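Local coordinates for uncharacterized protein (PDB 3P02) that is of unknown function, a Bacteroides protein that joins an E-set family domain to a BT_3044-like C-terminal domain, at residues A[116-121]-A[184-189]; A[194-199]-A[205-210]. All blocks are in the same frame, centred on the assembly; numbering follows the deposited sequence. Where two conformers were deposited one is given.

Contact 1 (A[116-121]-A[184-189]); sequences LDDSQK and KLNVVT
The D118 carboxylate is the flat group that meets strand 182-187. Its OD2 takes the N-H of V187 on the anti lone pair, away from OD1. The D118 OD2 to V187 N bond is 2.9 Å long and nearly straight, 168° at the hydrogen. CG of D118 lies roughly anti to the backbone N (chi1 -154°), which carries the carboxylate across to the strand. There D118 OD2 also rests 3.6 Å from N186 CA.

Two waters add bridges between the backbones. One accepts from D118 N and donates to V187 O at 2.7 Å. The other donates to both L116 O and V188 O.

The D117 carboxylate holds the loop itself. S119 N and S119 OG reach D117 OD1 from the same face of its plane, at 2.9 Å and 2.7 Å. S119 OG also accepts from Q120 NE2 (3.0 Å), and it lies in the amide plane of Q120. L153 of strand 146-154 packs against both D118 and V187.

D117 OD1 and S119 N form an Asx turn, set in a type I beta turn from D117 to Q120. This turn, between strands 104-112 and 122-130, docks on a strand of the C-terminal ten-stranded sheet.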
ATOM      1  N   LEU A 116      -4.062  -9.359  -5.890  1.00 12.82           N
ATOM      2  CA  LEU A 116      -3.329  -8.200  -6.397  1.00 12.84           C
ATOM      3  C   LEU A 116      -1.865  -8.307  -6.006  1.00 14.06           C
ATOM      4  O   LEU A 116      -1.576  -8.627  -4.849  1.00 15.11           O
ATOM      5  CB  LEU A 116      -3.928  -6.895  -5.850  1.00 11.56           C
ATOM      6  CG  LEU A 116      -3.320  -5.600  -6.428  1.00 13.28           C
ATOM      7  CD1 LEU A 116      -3.622  -5.450  -7.925  1.00 12.66           C
ATOM      8  CD2 LEU A 116      -3.833  -4.381  -5.666  1.00 14.53           C
ATOM      9  N   ASP A 117      -0.947  -8.066  -6.952  1.00 11.67           N
ATOM     10  CA  ASP A 117       0.505  -8.104  -6.681  1.00 10.41           C
ATOM     11  C   ASP A 117       0.914  -6.846  -5.939  1.00 10.61           C
ATOM     12  O   ASP A 117       1.062  -5.791  -6.544  1.00 10.18           O
ATOM     13  CB  ASP A 117       1.291  -8.233  -8.002  1.00 11.73           C
ATOM     14  CG  ASP A 117       2.802  -8.333  -7.845  1.00 17.35           C
ATOM     15  OD1 ASP A 117       3.307  -8.186  -6.692  1.00 14.76           O
ATOM     16  OD2 ASP A 117       3.482  -8.525  -8.864  1.00 24.07           O
ATOM     17  N   ASP A 118       1.179  -6.960  -4.637  1.00  8.95           N
ATOM     18  CA  ASP A 118       1.513  -5.800  -3.825  1.00  8.27           C
ATOM     19  C   ASP A 118       2.966  -5.362  -3.959  1.00 13.02           C
ATOM     20  O   ASP A 118       3.379  -4.431  -3.263  1.00 14.05           O
ATOM     21  CB  ASP A 118       1.145  -6.067  -2.346  1.00 10.28           C
ATOM     22  CG  ASP A 118       0.846  -4.820  -1.516  1.00 13.62           C
ATOM     23  OD1 ASP A 118       0.376  -3.806  -2.098  1.00 11.77           O
ATOM     24  OD2 ASP A 118       0.992  -4.884  -0.287  1.00 14.88           O
ATOM     25  N   SER A 119       3.733  -5.956  -4.892  1.00  9.22           N
ATOM     26  CA  SER A 119       5.090  -5.461  -5.131  1.00  9.42           C
ATOM     27  C   SER A 119       5.059  -4.267  -6.129  1.00 12.83           C
ATOM     28  O   SER A 119       6.074  -3.585  -6.343  1.00 11.82           O
ATOM     29  CB  SER A 119       6.003  -6.566  -5.675  1.00 12.40           C
ATOM     30  OG  SER A 119       5.656  -6.908  -7.010  1.00 14.67           O
ATOM     31  N   GLN A 120       3.886  -4.045  -6.764  1.00  9.94           N
ATOM     32  CA  GLN A 120       3.682  -2.995  -7.755  1.00  9.88           C
ATOM     33  C   GLN A 120       2.821  -1.893  -7.196  1.00 12.65           C
ATOM     34  O   GLN A 120       2.015  -2.163  -6.314  1.00 12.10           O
ATOM     35  CB  GLN A 120       2.994  -3.583  -8.993  1.00 11.05           C
ATOM     36  CG  GLN A 120       3.676  -4.846  -9.528  1.00 12.14           C
ATOM     37  CD  GLN A 120       5.050  -4.544 -10.054  1.00 22.67           C
ATOM     38  OE1 GLN A 120       5.192  -3.809 -11.038  1.00 21.30           O
ATOM     39  NE2 GLN A 120       6.105  -5.059  -9.375  1.00 12.49           N
ATOM     40  N   LYS A 121       2.990  -0.654  -7.688  1.00 11.33           N
ATOM     41  CA  LYS A 121       2.154   0.480  -7.250  1.00 10.24           C
ATOM     42  C   LYS A 121       1.032   0.613  -8.256  1.00 12.46           C
ATOM     43  O   LYS A 121       1.311   0.899  -9.421  1.00 13.92           O
ATOM     44  CB  LYS A 121       2.963   1.804  -7.177  1.00 13.53           C
ATOM     45  CG  LYS A 121       3.969   1.835  -6.040  1.00 25.10           C
ATOM     46  CD  LYS A 121       4.525   3.242  -5.748  1.00 28.73           C
ATOM     47  CE  LYS A 121       5.212   3.819  -6.956  1.00 22.80           C
ATOM     48  NZ  LYS A 121       6.146   4.936  -6.620  1.00 14.30           N
ATOM     49  N   LYS A 184       9.208  -2.562   5.167  1.00  9.81           N
ATOM     50  CA  LYS A 184       7.772  -2.710   4.884  1.00  8.13           C
ATOM     51  C   LYS A 184       7.412  -4.158   4.629  1.00 10.78           C
ATOM     52  O   LYS A 184       8.098  -4.860   3.857  1.00 10.64           O
ATOM     53  CB  LYS A 184       7.383  -1.888   3.655  1.00  9.23           C
ATOM     54  CG  LYS A 184       5.878  -1.601   3.570  1.00 22.63           C
ATOM     55  CD  LYS A 184       5.532  -0.602   2.466  1.00 32.14           C
ATOM     56  CE  LYS A 184       6.086   0.787   2.680  1.00 36.56           C
ATOM     57  NZ  LYS A 184       5.450   1.774   1.764  1.00 41.14           N
ATOM     58  N   LEU A 185       6.320  -4.615   5.256  1.00  7.41           N
ATOM     59  CA  LEU A 185       5.771  -5.948   5.030  1.00  7.65           C
ATOM     60  C   LEU A 185       4.563  -5.746   4.117  1.00  9.65           C
ATOM     61  O   LEU A 185       3.593  -5.087   4.509  1.00 10.60           O
ATOM     62  CB  LEU A 185       5.395  -6.649   6.368  1.00  7.93           C
ATOM     63  CG  LEU A 185       6.528  -7.477   7.039  1.00 13.28           C
ATOM     64  CD1 LEU A 185       7.872  -6.810   7.014  1.00 13.85           C
ATOM     65  CD2 LEU A 185       6.130  -8.001   8.434  1.00 11.55           C
ATOM     66  N   ASN A 186       4.688  -6.221   2.878  1.00  8.12           N
ATOM     67  CA  ASN A 186       3.673  -6.117   1.826  0.50  7.75           C
ATOM     68  C   ASN A 186       2.718  -7.283   1.935  1.00 11.29           C
ATOM     69  O   ASN A 186       3.097  -8.332   2.440  1.00 10.63           O
ATOM     70  CB  ASN A 186       4.364  -6.089   0.488  0.50  8.13           C
ATOM     71  CG  ASN A 186       5.463  -5.055   0.471  0.50 16.30           C
ATOM     72  OD1 ASN A 186       5.202  -3.864   0.590  0.50 15.55           O
ATOM     73  ND2 ASN A 186       6.717  -5.497   0.539  0.50 12.49           N
ATOM     74  N   VAL A 187       1.491  -7.113   1.460  1.00  8.88           N
ATOM     75  CA  VAL A 187       0.442  -8.108   1.626  1.00  7.57           C
ATOM     76  C   VAL A 187       0.315  -9.114   0.484  1.00 12.16           C
ATOM     77  O   VAL A 187       0.255  -8.724  -0.678  1.00 10.98           O
ATOM     78  CB  VAL A 187      -0.914  -7.339   1.823  1.00  9.92           C
ATOM     79  CG1 VAL A 187      -2.111  -8.305   1.837  1.00  9.28           C
ATOM     80  CG2 VAL A 187      -0.893  -6.491   3.095  1.00 11.14           C
ATOM     81  N   VAL A 188       0.143 -10.413   0.840  1.00  9.15           N
ATOM     82  CA  VAL A 188      -0.188 -11.463  -0.119  1.00  9.26           C
ATOM     83  C   VAL A 188      -1.628 -11.943   0.217  1.00 11.80           C
ATOM     84  O   VAL A 188      -2.502 -11.966  -0.652  1.00 12.79           O
ATOM     85  CB  VAL A 188       0.844 -12.624  -0.109  1.00 11.51           C
ATOM     86  CG1 VAL A 188       0.544 -13.628  -1.222  1.00 12.79           C
ATOM     87  CG2 VAL A 188       2.288 -12.084  -0.254  1.00 11.00           C
ATOM     88  N   THR A 189      -1.842 -12.380   1.476  1.00  8.27           N
ATOM     89  CA  THR A 189      -3.163 -12.820   1.953  1.00  7.81           C
ATOM     90  C   THR A 189      -3.409 -12.178   3.323  1.00 11.19           C
ATOM     91  O   THR A 189      -2.678 -11.254   3.705  1.00 11.65           O
ATOM     92  CB  THR A 189      -3.234 -14.367   2.034  1.00 13.03           C
ATOM     93  OG1 THR A 189      -2.358 -14.811   3.075  1.00 12.73           O
ATOM     94  CG2 THR A 189      -2.898 -15.074   0.720  1.00 13.56           C
TER
HETATM   95  O   HOH W   1      -2.483 -11.122  -3.226  1.00 20.82           O
HETATM   96  O   HOH W   2       0.992  -9.503  -3.192  1.00 13.10           O

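Contact 2 (A[194-199]-A[205-210]); sequences FFYAGQ and EDRINY. With EDO (1,2-ethanediol), chain D.
Y210 O is met by two groups of the strand end. A197 N donates to Y210 O at 2.8 Å, with 170° at the hydrogen. Y196 CA adds a CA-H...O contact to Y210 O at 3.4 Å. The A197 donor is tilted 22° from the carbonyl plane. CB of Y210 packs beside CB of A197.

R207 lies side by side with Y196, and both point the same way. Its CB sits over one face of the Y196 ring, 3.8 Å from the centroid, in a CH-pi contact offset toward the rim. CG of R207 falls between the backbone N and the carbonyl carbon (chi1 67°), and the chain then runs extended along the ring. R207 CD thus comes to 3.4 Å from Y196 OH. The guanidinium stands almost perpendicular to the ring, with Y196 OH at its edge. R207 O takes the N-H of Y210 at 2.9 Å. A 1,2-ethanediol, probably from the crystallisation liquor, donates to Q199 OE1.

With an alanine in place of Y196, R207 CB loses the ring face beneath it, and a gap would probably open beside R207 CD and S119, though the guanidinium would keep its own bonds.

The guanidinium bonds to Y204 O and S119 O. The tyrosine therefore meets mainly the aliphatic part of R207, while the charged end serves backbone carbonyls. The pairing is CH-pi in kind, not a stacked cation-pi.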
ATOM      1  N   PHE A 194       5.287 -10.267   2.489  1.00  8.35           N
ATOM      2  CA  PHE A 194       6.671 -10.391   2.047  1.00  7.75           C
ATOM      3  C   PHE A 194       7.388  -9.091   2.309  1.00  9.28           C
ATOM      4  O   PHE A 194       6.765  -8.032   2.366  1.00  8.79           O
ATOM      5  CB  PHE A 194       6.817 -10.770   0.571  1.00  8.50           C
ATOM      6  CG  PHE A 194       6.279  -9.760  -0.405  1.00  8.28           C
ATOM      7  CD1 PHE A 194       7.078  -8.705  -0.860  1.00 10.80           C
ATOM      8  CD2 PHE A 194       4.981  -9.877  -0.904  1.00 11.75           C
ATOM      9  CE1 PHE A 194       6.583  -7.790  -1.805  1.00 12.17           C
ATOM     10  CE2 PHE A 194       4.479  -8.943  -1.822  1.00 13.48           C
ATOM     11  CZ  PHE A 194       5.285  -7.914  -2.273  1.00 10.94           C
ATOM     12  N   PHE A 195       8.690  -9.178   2.477  1.00  6.53           N
ATOM     13  CA  PHE A 195       9.536  -8.008   2.548  1.00  6.95           C
ATOM     14  C   PHE A 195      10.636  -8.275   1.537  1.00  9.97           C
ATOM     15  O   PHE A 195      10.697  -9.379   0.979  1.00 11.04           O
ATOM     16  CB  PHE A 195      10.063  -7.749   3.972  1.00  8.62           C
ATOM     17  CG  PHE A 195      11.025  -8.789   4.508  1.00  8.88           C
ATOM     18  CD1 PHE A 195      10.554  -9.979   5.076  1.00 10.04           C
ATOM     19  CD2 PHE A 195      12.398  -8.593   4.420  1.00 10.08           C
ATOM     20  CE1 PHE A 195      11.449 -10.971   5.515  1.00 12.65           C
ATOM     21  CE2 PHE A 195      13.297  -9.569   4.908  1.00 11.17           C
ATOM     22  CZ  PHE A 195      12.808 -10.739   5.453  1.00 11.05           C
ATOM     23  N   TYR A 196      11.531  -7.310   1.339  1.00  7.67           N
ATOM     24  CA  TYR A 196      12.640  -7.531   0.421  1.00  8.49           C
ATOM     25  C   TYR A 196      13.960  -7.678   1.174  1.00 10.92           C
ATOM     26  O   TYR A 196      14.274  -6.859   2.033  1.00 10.03           O
ATOM     27  CB  TYR A 196      12.787  -6.356  -0.571  1.00  9.91           C
ATOM     28  CG  TYR A 196      11.542  -6.053  -1.373  1.00  8.98           C
ATOM     29  CD1 TYR A 196      11.069  -6.948  -2.331  1.00  9.75           C
ATOM     30  CD2 TYR A 196      10.837  -4.865  -1.177  1.00 10.56           C
ATOM     31  CE1 TYR A 196       9.911  -6.672  -3.070  1.00  8.97           C
ATOM     32  CE2 TYR A 196       9.708  -4.560  -1.936  1.00 11.04           C
ATOM     33  CZ  TYR A 196       9.249  -5.465  -2.879  1.00  9.38           C
ATOM     34  OH  TYR A 196       8.132  -5.139  -3.601  1.00 10.57           O
ATOM     35  N   ALA A 197      14.748  -8.681   0.801  1.00  8.77           N
ATOM     36  CA  ALA A 197      16.078  -8.845   1.343  1.00  8.18           C
ATOM     37  C   ALA A 197      17.048  -7.797   0.730  1.00 10.34           C
ATOM     38  O   ALA A 197      16.728  -7.167  -0.296  1.00 10.17           O
ATOM     39  CB  ALA A 197      16.588 -10.254   1.031  1.00  8.99           C
ATOM     40  N   GLY A 198      18.240  -7.663   1.336  1.00 10.06           N
ATOM     41  CA  GLY A 198      19.305  -6.833   0.768  1.00 10.54           C
ATOM     42  C   GLY A 198      19.044  -5.359   0.558  1.00 14.52           C
ATOM     43  O   GLY A 198      19.519  -4.776  -0.432  1.00 14.58           O
ATOM     44  N   GLN A 199      18.311  -4.751   1.498  1.00 12.07           N
ATOM     45  CA  GLN A 199      17.976  -3.319   1.534  1.00 13.24           C
ATOM     46  C   GLN A 199      17.039  -2.885   0.401  1.00 16.54           C
ATOM     47  O   GLN A 199      16.790  -1.687   0.241  1.00 16.70           O
ATOM     48  CB  GLN A 199      19.236  -2.436   1.556  1.00 15.61           C
ATOM     49  CG  GLN A 199      19.886  -2.401   2.907  1.00 24.10           C
ATOM     50  CD  GLN A 199      20.863  -1.268   3.024  1.00 32.74           C
ATOM     51  OE1 GLN A 199      21.769  -1.128   2.207  1.00 25.54           O
ATOM     52  NE2 GLN A 199      20.715  -0.466   4.071  1.00 23.51           N
ATOM     53  N   GLU A 205      14.502  -1.200  -8.702  1.00  9.05           N
ATOM     54  CA  GLU A 205      14.096  -1.864  -9.930  0.70  9.07           C
ATOM     55  C   GLU A 205      14.133  -3.394  -9.799  1.00 10.75           C
ATOM     56  O   GLU A 205      13.241  -4.065 -10.336  1.00 10.98           O
ATOM     57  CB  GLU A 205      15.019  -1.425 -11.063  0.70  9.50           C
ATOM     58  CG  GLU A 205      14.576  -1.916 -12.428  0.70 16.40           C
ATOM     59  CD  GLU A 205      15.531  -1.573 -13.550  0.70 33.71           C
ATOM     60  OE1 GLU A 205      16.321  -0.614 -13.390  0.70 22.87           O
ATOM     61  OE2 GLU A 205      15.492  -2.270 -14.588  0.70 28.28           O
ATOM     62  N   ASP A 206      15.155  -3.956  -9.101  1.00  8.62           N
ATOM     63  CA  ASP A 206      15.259  -5.420  -9.019  1.00  8.92           C
ATOM     64  C   ASP A 206      14.531  -6.032  -7.812  1.00 11.55           C
ATOM     65  O   ASP A 206      14.747  -7.210  -7.513  1.00 12.62           O
ATOM     66  CB  ASP A 206      16.763  -5.821  -8.962  1.00  9.75           C
ATOM     67  CG  ASP A 206      17.508  -5.362  -7.717  1.00 13.05           C
ATOM     68  OD1 ASP A 206      16.833  -4.892  -6.740  1.00 11.94           O
ATOM     69  OD2 ASP A 206      18.749  -5.447  -7.711  1.00 14.26           O
ATOM     70  N   ARG A 207      13.624  -5.263  -7.153  1.00  8.11           N
ATOM     71  CA  ARG A 207      13.047  -5.726  -5.889  1.00  8.42           C
ATOM     72  C   ARG A 207      12.360  -7.106  -5.935  1.00 11.30           C
ATOM     73  O   ARG A 207      12.493  -7.858  -4.980  1.00  9.79           O
ATOM     74  CB  ARG A 207      12.095  -4.678  -5.314  1.00  8.45           C
ATOM     75  CG  ARG A 207      10.842  -4.446  -6.140  1.00  8.66           C
ATOM     76  CD  ARG A 207      10.115  -3.217  -5.649  1.00  9.29           C
ATOM     77  NE  ARG A 207       8.896  -2.992  -6.425  1.00 10.52           N
ATOM     78  CZ  ARG A 207       8.880  -2.435  -7.626  1.00 14.54           C
ATOM     79  NH1 ARG A 207      10.013  -2.015  -8.188  1.00 12.27           N
ATOM     80  NH2 ARG A 207       7.728  -2.243  -8.259  1.00 14.16           N
ATOM     81  N   ILE A 208      11.625  -7.446  -7.025  1.00  9.97           N
ATOM     82  CA  ILE A 208      10.934  -8.765  -7.018  1.00  9.40           C
ATOM     83  C   ILE A 208      11.925  -9.921  -6.811  1.00 12.31           C
ATOM     84  O   ILE A 208      11.572 -10.919  -6.202  1.00 11.98           O
ATOM     85  CB  ILE A 208      10.129  -8.964  -8.320  1.00 13.55           C
ATOM     86  CG1 ILE A 208       8.968  -7.947  -8.355  1.00 14.28           C
ATOM     87  CG2 ILE A 208       9.611 -10.418  -8.430  1.00 14.56           C
ATOM     88  CD1 ILE A 208       8.172  -7.949  -9.778  1.00 22.12           C
ATOM     89  N   ASN A 209      13.162  -9.785  -7.305  1.00 10.65           N
ATOM     90  CA  ASN A 209      14.169 -10.847  -7.143  1.00  9.51           C
ATOM     91  C   ASN A 209      14.524 -11.139  -5.688  1.00 12.03           C
ATOM     92  O   ASN A 209      15.142 -12.172  -5.412  1.00 11.43           O
ATOM     93  CB  ASN A 209      15.465 -10.412  -7.832  1.00 12.00           C
ATOM     94  CG  ASN A 209      15.269 -10.177  -9.299  1.00 25.95           C
ATOM     95  OD1 ASN A 209      14.510 -10.896  -9.951  1.00 21.57           O
ATOM     96  ND2 ASN A 209      16.053  -9.268  -9.847  1.00 25.19           N
ATOM     97  N   TYR A 210      14.215 -10.176  -4.777  1.00  9.73           N
ATOM     98  CA  TYR A 210      14.648 -10.240  -3.377  1.00  8.82           C
ATOM     99  C   TYR A 210      13.490 -10.458  -2.413  1.00  9.78           C
ATOM    100  O   TYR A 210      13.653 -10.282  -1.216  1.00 10.21           O
ATOM    101  CB  TYR A 210      15.454  -8.951  -3.032  1.00  8.17           C
ATOM    102  CG  TYR A 210      16.744  -8.968  -3.821  1.00  8.44           C
ATOM    103  CD1 TYR A 210      17.826  -9.736  -3.400  1.00  9.41           C
ATOM    104  CD2 TYR A 210      16.839  -8.327  -5.062  1.00  9.53           C
ATOM    105  CE1 TYR A 210      18.957  -9.891  -4.191  1.00 10.69           C
ATOM    106  CE2 TYR A 210      17.977  -8.471  -5.862  1.00  9.86           C
ATOM    107  CZ  TYR A 210      19.038  -9.239  -5.411  1.00 11.54           C
ATOM    108  OH  TYR A 210      20.156  -9.395  -6.196  1.00 10.67           O
TER
HETATM  109  C1  EDO D   3      22.800  -4.075  -0.820  1.00 50.21           C
HETATM  110  O1  EDO D   3      21.561  -3.437  -1.147  1.00 52.36           O
HETATM  111  C2  EDO D   3      23.025  -4.058   0.687  1.00 48.52           C
HETATM  112  O2  EDO D   3      23.498  -2.766   1.093  1.00 51.03           O

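The two contacts come in series along the chain: 116-121 with 184-189 closes before 194-199 with 205-210 opens. Their centres are about 12 Å apart. Strands 182-187 and 192-196 are antiparallel neighbours in the ten-stranded sheet, and N186 N lies 2.8 Å from F194 O, a probable hydrogen bond between them. Contact 1 brings a loop of the DUF4973 range onto this sheet. Contact 2 closes the connection from strand 192-196 to strand 211-220 on itself. The 116-121 loop also reaches contact 2: S119 CB lies 3.3 Å from Y196 OH, and R207 NH2 probably bonds to S119 O (2.9 Å). It thus bears on two adjoining C-terminal pieces, consistent with direct packing of the two parts.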